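Local coordinates for cell wall surface anchor protein (Streptococcus agalactiae, PDB 4Z1P), which is a streptococcal cell-wall-anchored surface adhesin of the antigen I/II type, whose C-terminal domains probably form part of the stalk that presents its adhesive region, at residues Q160-G164 and N165-G169; I249-K252 and D253-I257; D317-N321 and G322-K326. All blocks are in the same frame, centred on the assembly; numbering follows the deposited sequence.

Overall arrangement
All three contacts are antiparallel hairpins, but they sit differently in the chain. Contacts 1 and 3 hold the equivalent pair of elements, the last two strands of a five-stranded sheet, in each of two successive domains, each closed by a type I' turn; their centres lie about 44 Å apart, on opposite sides of the chain's centre. Contact 2 is a small two-stranded hairpin with a type I turn, its centre about 24 Å from that of contact 3, and mostly exposed. Buried polar side chains mark one face of contact 1, isoleucines and an Asx turn carry contact 2, and contact 3 has Phe318 buried on one face, and on the other Phe319 beside an aspartate and two lysines.

Contact 1. Residues Q160-G164 and N165-G169; sequences QIDFG and NGYTG
Tyr167 N donates to Gln160 O at 2.7 Å, and Gln160 N returns a bond of 2.8 Å to Tyr167 O, so this pair is locked by two nearly straight backbone bonds. Asp162 and Asn165 exchange a second pair of bonds, closing a type I' turn through Phe163 and Gly164. On the face shared by Gln160, Asp162 and Tyr167, Gln160 NE2 gives a nearly straight 2.9 Å bond to the syn lone pair of Asp162 OD1, which lies in the plane of the amide. The other oxygen, OD2, lies 3.7 Å from Tyr167 CE2; carboxylate and ring planes are 30° apart, and the two side chains cross at about a right angle. A chi1 of -52° sets Asp162 CG beside the backbone N; OD2 is hydrogen-bonded to Tyr41 OH. At the turn Phe163 leads away from the hairpin and meets Phe55 and Tyr41 edge-to-face. The buried carboxylate thus has a partner on each oxygen, an amide on OD1 and a phenol on OD2, which probably stabilises its charge and fixes its rotation.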
loop_
_atom_site.group_PDB
_atom_site.type_symbol
_atom_site.label_atom_id
_atom_site.label_comp_id
_atom_site.label_asym_id
_atom_site.label_seq_id
_atom_site.Cartn_x
_atom_site.Cartn_y
_atom_site.Cartn_z
ATOM N N GLN A 160 -15.200 6.172 -19.815
ATOM C CA GLN A 160 -14.886 6.921 -21.000
ATOM C C GLN A 160 -16.112 7.372 -21.646
ATOM O O GLN A 160 -17.203 6.671 -21.575
ATOM C CB GLN A 160 -13.873 6.233 -21.935
ATOM C CG GLN A 160 -14.257 5.134 -22.774
ATOM C CD GLN A 160 -13.067 4.545 -23.580
ATOM O OE1 GLN A 160 -12.316 3.726 -23.088
ATOM N NE2 GLN A 160 -12.955 4.933 -24.800
ATOM N N ILE A 161 -15.996 8.488 -22.314
ATOM C CA ILE A 161 -17.140 9.041 -23.062
ATOM C C ILE A 161 -16.665 9.336 -24.441
ATOM O O ILE A 161 -15.714 10.161 -24.620
ATOM C CB ILE A 161 -17.717 10.277 -22.404
ATOM C CG1 ILE A 161 -18.071 9.962 -21.001
ATOM C CG2 ILE A 161 -18.907 10.809 -23.213
ATOM C CD1 ILE A 161 -18.437 11.215 -20.226
ATOM N N ASP A 162 -17.202 8.586 -25.395
ATOM C CA ASP A 162 -16.798 8.659 -26.784
ATOM C C ASP A 162 -17.981 9.211 -27.550
ATOM O O ASP A 162 -19.055 8.582 -27.576
ATOM C CB ASP A 162 -16.497 7.269 -27.344
ATOM C CG ASP A 162 -15.538 6.476 -26.522
ATOM O OD1 ASP A 162 -14.599 7.091 -25.896
ATOM O OD2 ASP A 162 -15.727 5.241 -26.456
ATOM N N PHE A 163 -17.803 10.318 -28.235
ATOM C CA PHE A 163 -18.883 10.944 -29.032
ATOM C C PHE A 163 -20.179 11.119 -28.212
ATOM O O PHE A 163 -21.323 10.916 -28.736
ATOM C CB PHE A 163 -19.211 10.087 -30.311
ATOM C CG PHE A 163 -18.046 9.516 -31.078
ATOM C CD1 PHE A 163 -17.389 10.277 -32.048
ATOM C CD2 PHE A 163 -17.616 8.227 -30.879
ATOM C CE1 PHE A 163 -16.364 9.770 -32.795
ATOM C CE2 PHE A 163 -16.599 7.694 -31.627
ATOM C CZ PHE A 163 -15.973 8.470 -32.600
ATOM N N GLY A 164 -20.033 11.358 -26.905
ATOM C CA GLY A 164 -21.192 11.524 -26.023
ATOM C C GLY A 164 -21.797 10.227 -25.444
ATOM O O GLY A 164 -22.716 10.279 -24.635
ATOM N N ASN A 165 -21.248 9.088 -25.834
ATOM C CA ASN A 165 -21.650 7.831 -25.250
ATOM C C ASN A 165 -20.714 7.389 -24.150
ATOM O O ASN A 165 -19.455 7.342 -24.345
ATOM C CB ASN A 165 -21.677 6.747 -26.302
ATOM C CG ASN A 165 -22.468 7.148 -27.524
ATOM O OD1 ASN A 165 -23.540 7.701 -27.401
ATOM N ND2 ASN A 165 -21.899 6.933 -28.709
ATOM N N GLY A 166 -21.298 7.048 -22.990
ATOM C CA GLY A 166 -20.523 6.601 -21.843
ATOM C C GLY A 166 -20.271 5.122 -21.658
ATOM O O GLY A 166 -21.173 4.300 -21.852
ATOM N N TYR A 167 -19.051 4.735 -21.307
ATOM C CA TYR A 167 -18.727 3.351 -20.984
ATOM C C TYR A 167 -17.975 3.347 -19.676
ATOM O O TYR A 167 -17.014 4.107 -19.523
ATOM C CB TYR A 167 -17.926 2.674 -22.146
ATOM C CG TYR A 167 -18.618 2.852 -23.474
ATOM C CD1 TYR A 167 -19.571 1.913 -23.906
ATOM C CD2 TYR A 167 -18.388 3.949 -24.282
ATOM C CE1 TYR A 167 -20.279 2.093 -25.075
ATOM C CE2 TYR A 167 -19.070 4.122 -25.476
ATOM C CZ TYR A 167 -20.019 3.165 -25.870
ATOM O OH TYR A 167 -20.691 3.273 -27.064
ATOM N N THR A 168 -18.325 2.430 -18.772
ATOM C CA THR A 168 -17.694 2.334 -17.475
ATOM C C THR A 168 -16.867 1.097 -17.445
ATOM O O THR A 168 -17.261 0.042 -17.937
ATOM C CB THR A 168 -18.795 2.258 -16.458
ATOM O OG1 THR A 168 -19.623 3.418 -16.675
ATOM C CG2 THR A 168 -18.311 2.211 -15.092
ATOM N N GLY A 169 -15.714 1.226 -16.824
ATOM C CA GLY A 169 -14.760 0.150 -16.720
ATOM C C GLY A 169 -14.805 -0.511 -15.391
ATOM O O GLY A 169 -15.741 -0.327 -14.618
#

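Contact 2. Residues I249-K252 and D253-I257; sequences ITLK and DGTVI
A short beta hairpin, strand 249-250 against strand 256-257, is closed here by a type I turn from Leu251 to Gly254. Ile249 and Ile257 form its hydrogen-bonded pair, with Ile257 N 2.7 Å from Ile249 O and the reciprocal bond at 2.9 Å from Ile249 N to Ile257 O. Their side chains leave on the same buried face, CB to CB 4.1 Å, and Ile257 CD1 reaches further along to Leu251 CD2 at 4.0 Å. Leu251 runs side by side with Thr255, and its N donates to Thr255 O. The turn bond follows, Gly254 N to Leu251 O at 3.1 Å. Gly254, at positive phi, forms a G1 bulge, as in 3:5 hairpins. Within the loop Asp253 forms an Asx turn: its OD1 accepts from Thr255 N at 2.8 Å and from Thr255 OG1 at 2.7 Å. Both donors come from the same face of the carboxylate, more than 30° out of its plane. A chi1 of 68° tucks Asp253 CG between its own N and carbonyl carbon, turning OD1 back toward Thr255. Lys252 extends away from the turn, its NZ bonded to Ala288 O, while Ile249 packs on Val290 and Phe296.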
loop_
_atom_site.group_PDB
_atom_site.type_symbol
_atom_site.label_atom_id
_atom_site.label_comp_id
_atom_site.label_asym_id
_atom_site.label_seq_id
_atom_site.Cartn_x
_atom_site.Cartn_y
_atom_site.Cartn_z
ATOM N N ILE A 249 5.391 -20.173 8.248
ATOM C CA ILE A 249 5.904 -19.369 7.153
ATOM C C ILE A 249 6.219 -20.276 5.972
ATOM O O ILE A 249 6.969 -21.254 6.106
ATOM C CB ILE A 249 7.167 -18.660 7.592
ATOM C CG1 ILE A 249 6.901 -17.793 8.833
ATOM C CG2 ILE A 249 7.732 -17.834 6.449
ATOM C CD1 ILE A 249 8.167 -17.326 9.556
ATOM N N THR A 250 5.648 -19.981 4.812
ATOM C CA THR A 250 6.028 -20.700 3.583
ATOM C C THR A 250 6.887 -19.824 2.681
ATOM O O THR A 250 6.566 -18.629 2.414
ATOM C CB THR A 250 4.761 -21.212 2.867
ATOM O OG1 THR A 250 4.059 -22.073 3.762
ATOM C CG2 THR A 250 5.075 -21.971 1.535
ATOM N N LEU A 251 7.970 -20.398 2.174
ATOM C CA LEU A 251 8.882 -19.673 1.332
ATOM C C LEU A 251 8.414 -19.850 -0.110
ATOM O O LEU A 251 7.485 -20.625 -0.406
ATOM C CB LEU A 251 10.338 -20.158 1.510
ATOM C CG LEU A 251 10.919 -20.150 2.931
ATOM C CD1 LEU A 251 12.426 -20.441 3.049
ATOM C CD2 LEU A 251 10.583 -18.851 3.663
ATOM N N LYS A 252 9.086 -19.167 -1.004
ATOM C CA LYS A 252 8.754 -19.265 -2.449
ATOM C C LYS A 252 9.012 -20.659 -3.076
ATOM O O LYS A 252 8.243 -21.079 -3.921
ATOM C CB LYS A 252 9.469 -18.140 -3.236
ATOM C CG LYS A 252 8.855 -16.795 -2.918
ATOM C CD LYS A 252 9.567 -15.623 -3.565
ATOM C CE LYS A 252 8.825 -14.338 -3.273
ATOM N NZ LYS A 252 9.647 -13.161 -3.688
ATOM N N ASP A 253 10.043 -21.374 -2.634
ATOM C CA ASP A 253 10.280 -22.750 -3.101
ATOM C C ASP A 253 9.301 -23.789 -2.494
ATOM O O ASP A 253 9.411 -24.973 -2.812
ATOM C CB ASP A 253 11.718 -23.164 -2.809
ATOM C CG ASP A 253 11.992 -23.308 -1.329
ATOM O OD1 ASP A 253 11.053 -23.136 -0.533
ATOM O OD2 ASP A 253 13.148 -23.549 -0.948
ATOM N N GLY A 254 8.369 -23.351 -1.626
ATOM C CA GLY A 254 7.432 -24.243 -0.942
ATOM C C GLY A 254 7.847 -24.727 0.459
ATOM O O GLY A 254 7.049 -25.304 1.163
ATOM N N THR A 255 9.077 -24.480 0.869
ATOM C CA THR A 255 9.536 -24.823 2.241
ATOM C C THR A 255 8.662 -24.198 3.336
ATOM O O THR A 255 8.277 -23.031 3.233
ATOM C CB THR A 255 10.949 -24.269 2.388
ATOM O OG1 THR A 255 11.756 -24.916 1.406
ATOM C CG2 THR A 255 11.542 -24.491 3.776
ATOM N N VAL A 256 8.348 -24.966 4.373
ATOM C CA VAL A 256 7.524 -24.497 5.493
ATOM C C VAL A 256 8.400 -24.380 6.728
ATOM O O VAL A 256 9.133 -25.327 7.072
ATOM C CB VAL A 256 6.361 -25.489 5.725
ATOM C CG1 VAL A 256 5.395 -25.008 6.823
ATOM C CG2 VAL A 256 5.650 -25.780 4.397
ATOM N N ILE A 257 8.365 -23.217 7.371
ATOM C CA ILE A 257 9.004 -22.961 8.652
ATOM C C ILE A 257 7.870 -22.912 9.688
ATOM O O ILE A 257 7.106 -21.924 9.771
ATOM C CB ILE A 257 9.822 -21.638 8.642
ATOM C CG1 ILE A 257 10.893 -21.681 7.553
ATOM C CG2 ILE A 257 10.471 -21.338 10.009
ATOM C CD1 ILE A 257 11.533 -20.336 7.279
#

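Contact 3. Residues D317-N321 and G322-K326; sequences DFFVN and GNKVK
Asp317 lies between two lysines of the partner strand. Its OD1 lies against the aliphatic chain of Lys326, 3.3 Å from CG, whereas OD2 faces Lys324 NZ across a long salt bridge of 3.8 Å. A water bridges the pair, donating to Asp317 OD2 at 2.7 Å and accepting from Lys324 NZ at 2.9 Å. Phe318, on the opposite face, is tied to Val325 by backbone bonds in both directions, and Val325 CG2 comes to its ring edge, 3.9 Å from CD2. That ring also meets Tyr225 and Phe227 edge-to-face, which places it in the interior. Phe319 returns to the face of Asp317. The extended Lys324 chain lies over one face of its ring, with CG 4.1 Å from the centroid and 27° off the normal, a CH-pi contact; with CG anti to the backbone N (chi1 -180°), Lys324 runs across the ring and on toward Asp317. Lys226 makes a cation-pi contact with the same ring. Val320 O is gripped twice by Asn323, from N at 2.8 Å, well above the carbonyl plane, and from ND2 at 3.0 Å, in that plane. The same ND2 also donates to Asn27 OD1. Asn321, at positive phi, turns its side chain away from the hairpin, where OD1 accepts from Phe223 N and Glu224 N. Together with Gly322 it forms the type I' turn of a beta hairpin with a two-residue loop, here joining the last two strands of the five-stranded antiparallel sheet in the C-terminal domain.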
loop_
_atom_site.group_PDB
_atom_site.type_symbol
_atom_site.label_atom_id
_atom_site.label_comp_id
_atom_site.label_asym_id
_atom_site.label_seq_id
_atom_site.Cartn_x
_atom_site.Cartn_y
_atom_site.Cartn_z
ATOM N N ASP A 317 10.015 0.526 18.928
ATOM C CA ASP A 317 9.571 0.880 17.577
ATOM C C ASP A 317 9.663 -0.381 16.717
ATOM O O ASP A 317 10.522 -1.255 16.958
ATOM C CB ASP A 317 10.522 1.893 16.970
ATOM C CG ASP A 317 10.621 3.206 17.767
ATOM O OD1 ASP A 317 9.660 3.634 18.397
ATOM O OD2 ASP A 317 11.705 3.793 17.725
ATOM N N PHE A 318 8.838 -0.440 15.672
ATOM C CA PHE A 318 8.797 -1.559 14.755
ATOM C C PHE A 318 8.763 -0.984 13.363
ATOM O O PHE A 318 7.996 -0.033 13.127
ATOM C CB PHE A 318 7.512 -2.345 15.001
ATOM C CG PHE A 318 7.292 -3.458 14.034
ATOM C CD1 PHE A 318 8.025 -4.639 14.115
ATOM C CD2 PHE A 318 6.423 -3.292 12.989
ATOM C CE1 PHE A 318 7.821 -5.654 13.200
ATOM C CE2 PHE A 318 6.193 -4.312 12.081
ATOM C CZ PHE A 318 6.899 -5.488 12.178
ATOM N N PHE A 319 9.561 -1.538 12.455
ATOM C CA PHE A 319 9.603 -1.082 11.065
ATOM C C PHE A 319 9.294 -2.248 10.148
ATOM O O PHE A 319 9.927 -3.310 10.249
ATOM C CB PHE A 319 10.983 -0.540 10.700
ATOM C CG PHE A 319 11.396 0.657 11.494
ATOM C CD1 PHE A 319 11.812 0.516 12.814
ATOM C CD2 PHE A 319 11.394 1.917 10.916
ATOM C CE1 PHE A 319 12.206 1.616 13.552
ATOM C CE2 PHE A 319 11.750 3.032 11.649
ATOM C CZ PHE A 319 12.185 2.876 12.974
ATOM N N VAL A 320 8.350 -2.058 9.230
ATOM C CA VAL A 320 8.117 -3.019 8.169
ATOM C C VAL A 320 8.022 -2.220 6.845
ATOM O O VAL A 320 7.222 -1.300 6.745
ATOM C CB VAL A 320 6.888 -3.899 8.423
ATOM C CG1 VAL A 320 5.624 -3.087 8.688
ATOM C CG2 VAL A 320 6.638 -4.850 7.259
ATOM N N ASN A 321 8.930 -2.538 5.916
ATOM C CA ASN A 321 9.060 -1.876 4.619
ATOM C C ASN A 321 8.928 -0.388 4.763
ATOM O O ASN A 321 8.223 0.255 4.008
ATOM C CB ASN A 321 8.016 -2.435 3.648
ATOM C CG ASN A 321 8.384 -3.789 3.111
ATOM O OD1 ASN A 321 9.252 -4.545 3.672
ATOM N ND2 ASN A 321 7.702 -4.155 2.038
ATOM N N GLY A 322 9.641 0.152 5.738
ATOM C CA GLY A 322 9.769 1.579 5.938
ATOM C C GLY A 322 8.671 2.200 6.740
ATOM O O GLY A 322 8.721 3.389 6.996
ATOM N N ASN A 323 7.671 1.420 7.152
ATOM C CA ASN A 323 6.562 1.927 7.922
ATOM C C ASN A 323 6.848 1.720 9.424
ATOM O O ASN A 323 7.043 0.589 9.829
ATOM C CB ASN A 323 5.308 1.149 7.598
ATOM C CG ASN A 323 4.874 1.363 6.177
ATOM O OD1 ASN A 323 4.218 2.383 5.867
ATOM N ND2 ASN A 323 5.341 0.487 5.282
ATOM N N LYS A 324 6.900 2.814 10.192
ATOM C CA LYS A 324 7.272 2.792 11.611
ATOM C C LYS A 324 6.049 2.842 12.461
ATOM O O LYS A 324 5.171 3.677 12.243
ATOM C CB LYS A 324 8.162 4.008 11.963
ATOM C CG LYS A 324 8.603 4.057 13.443
ATOM C CD LYS A 324 9.517 5.259 13.668
ATOM C CE LYS A 324 9.494 5.662 15.099
ATOM N NZ LYS A 324 10.628 6.601 15.380
ATOM N N VAL A 325 5.959 1.973 13.472
ATOM C CA VAL A 325 4.906 2.065 14.486
ATOM C C VAL A 325 5.563 1.794 15.855
ATOM O O VAL A 325 6.759 1.460 15.897
ATOM C CB VAL A 325 3.704 1.170 14.165
ATOM C CG1 VAL A 325 3.054 1.611 12.839
ATOM C CG2 VAL A 325 4.108 -0.264 14.010
ATOM N N LYS A 326 4.842 2.058 16.940
ATOM C CA LYS A 326 5.382 1.938 18.304
ATOM C C LYS A 326 4.502 1.030 19.110
ATOM O O LYS A 326 3.273 0.951 18.882
ATOM C CB LYS A 326 5.474 3.312 19.023
ATOM C CG LYS A 326 6.393 4.313 18.361
ATOM C CD LYS A 326 6.652 5.533 19.259
ATOM C CE LYS A 326 7.744 6.414 18.668
ATOM N NZ LYS A 326 7.642 7.842 19.108
HETATM O O HOH W 1 11.156 6.385 18.272
#